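Local coordinates for protein galactose mutarotase related enzyme (Lactobacillus casei, PDB 3Q1N) that is probably a sugar-binding isomerase of the aldose 1-epimerase family, related to the enzymes that interconvert the anomers of galactose, at residues V208-N212 with S213-K217. Residues are numbered along the deposited sequence; the frame is centred on the assembly and turned at random. Where two conformers were deposited one is given.
With EDO (1,2-ethanediol), chain S.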
loop_
_atom_site.group_PDB
_atom_site.type_symbol
_atom_site.label_atom_id
_atom_site.label_comp_id
_atom_site.label_asym_id
_atom_site.label_seq_id
_atom_site.Cartn_x
_atom_site.Cartn_y
_atom_site.Cartn_z
ATOM N N VAL A 208 4.288 5.118 -9.905
ATOM C CA VAL A 208 5.577 4.519 -10.233
ATOM C C VAL A 208 5.752 3.233 -9.416
ATOM O O VAL A 208 5.986 3.258 -8.210
ATOM C CB VAL A 208 6.742 5.508 -9.928
ATOM C CG1 VAL A 208 8.133 4.858 -10.231
ATOM C CG2 VAL A 208 6.570 6.812 -10.768
ATOM N N ILE A 209 5.570 2.102 -10.072
ATOM C CA ILE A 209 5.639 0.795 -9.405
ATOM C C ILE A 209 7.024 0.179 -9.580
ATOM O O ILE A 209 7.338 -0.316 -10.651
ATOM C CB ILE A 209 4.588 -0.198 -9.958
ATOM C CG1 ILE A 209 3.212 0.437 -10.030
ATOM C CG2 ILE A 209 4.583 -1.463 -9.081
ATOM C CD1 ILE A 209 2.167 -0.431 -10.803
ATOM N N LEU A 210 7.852 0.220 -8.549
ATOM C CA LEU A 210 9.201 -0.350 -8.629
ATOM C C LEU A 210 9.146 -1.865 -8.709
ATOM O O LEU A 210 8.480 -2.540 -7.893
ATOM C CB LEU A 210 10.055 0.045 -7.402
ATOM C CG LEU A 210 10.198 1.542 -7.153
ATOM C CD1 LEU A 210 11.094 1.750 -5.918
ATOM C CD2 LEU A 210 10.799 2.267 -8.334
ATOM N N ALA A 211 9.854 -2.392 -9.697
ATOM C CA ALA A 211 9.852 -3.805 -10.023
ATOM C C ALA A 211 10.933 -4.599 -9.304
ATOM O O ALA A 211 10.916 -5.839 -9.371
ATOM C CB ALA A 211 9.999 -3.980 -11.522
ATOM N N ASN A 212 11.860 -3.918 -8.619
ATOM C CA ASN A 212 13.031 -4.578 -8.037
ATOM C C ASN A 212 12.692 -5.238 -6.702
ATOM O O ASN A 212 12.730 -4.607 -5.646
ATOM C CB ASN A 212 14.215 -3.590 -7.902
ATOM C CG ASN A 212 14.522 -2.858 -9.181
ATOM O OD1 ASN A 212 13.778 -1.985 -9.577
ATOM N ND2 ASN A 212 15.677 -3.144 -9.793
ATOM N N SER A 213 12.371 -6.539 -6.737
ATOM C CA SER A 213 11.829 -7.208 -5.547
ATOM C C SER A 213 12.818 -7.467 -4.440
ATOM O O SER A 213 12.422 -7.786 -3.312
ATOM C CB SER A 213 11.146 -8.516 -5.943
ATOM O OG SER A 213 10.131 -8.252 -6.875
ATOM N N GLU A 214 14.106 -7.337 -4.738
ATOM C CA GLU A 214 15.127 -7.564 -3.752
ATOM C C GLU A 214 15.246 -6.464 -2.685
ATOM O O GLU A 214 15.978 -6.640 -1.692
ATOM C CB GLU A 214 16.479 -7.701 -4.431
ATOM C CG GLU A 214 17.050 -6.406 -5.080
ATOM C CD GLU A 214 16.700 -6.250 -6.564
ATOM O OE1 GLU A 214 15.611 -6.734 -7.015
ATOM O OE2 GLU A 214 17.505 -5.600 -7.278
ATOM N N ILE A 215 14.596 -5.324 -2.913
ATOM C CA ILE A 215 14.679 -4.208 -1.955
ATOM C C ILE A 215 14.183 -4.592 -0.571
ATOM O O ILE A 215 13.119 -5.197 -0.411
ATOM C CB ILE A 215 13.899 -2.954 -2.463
ATOM C CG1 ILE A 215 14.552 -2.448 -3.754
ATOM C CG2 ILE A 215 13.870 -1.832 -1.352
ATOM C CD1 ILE A 215 13.681 -1.402 -4.538
ATOM N N ALA A 216 14.983 -4.257 0.428
ATOM C CA ALA A 216 14.654 -4.547 1.809
ATOM C C ALA A 216 14.222 -3.298 2.553
ATOM O O ALA A 216 13.351 -3.377 3.409
ATOM C CB ALA A 216 15.875 -5.154 2.498
ATOM N N LYS A 217 14.845 -2.167 2.226
ATOM C CA LYS A 217 14.533 -0.900 2.873
ATOM C C LYS A 217 14.418 0.203 1.857
ATOM O O LYS A 217 15.173 0.241 0.887
ATOM C CB LYS A 217 15.577 -0.541 3.920
ATOM C CG LYS A 217 15.659 -1.581 5.039
ATOM C CD LYS A 217 16.205 -0.915 6.300
ATOM C CE LYS A 217 16.450 -1.911 7.393
ATOM N NZ LYS A 217 16.861 -1.222 8.634
HETATM C C1 EDO S . 13.041 -5.692 5.360
HETATM O O1 EDO S . 13.939 -4.692 5.919
HETATM C C2 EDO S . 11.729 -5.826 6.144
HETATM O O2 EDO S . 11.061 -7.080 6.205
#
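Glu214 OE1 lies over one face of the Asn212-Ser213 peptide, 3.3 Å from Asn212 C. At the oxygen edge of that peptide, Ile215 CD1 meets Asn212 CB at 4.0 Å and Leu210 CD1 at 4.3 Å. The side-chain amide of Asn212 and the carboxylate of Glu214 lie side by side and point the same way, their planes 62° apart. Asn212 OD1 accepts from Gln171 N and its ND2 donates to Pro169 O, so this buried amide is satisfied. The two groups do not bond to each other: ND2 of Asn212 is 4.0 Å from OE2 of Glu214. Glu214 CG sits between its own backbone N and carbonyl carbon (chi1 69°), and a bend at chi2 (-93°) folds the chain back over Asn212. Asn212 to Ile215 form a type I beta turn, closed by a weak hydrogen bond from Ile215 N to Asn212 O (3.4 Å). The turn links strand 208-210 to strand 217-221, which belong to different sheets. With an alanine in place of Glu214, Asn167 N would probably lose its carboxylate acceptor and the face of the Asn212-Ser213 peptide its cover. The polar ends of both side chains thus bond to 167-171, not to one another, and fasten the turn to that segment.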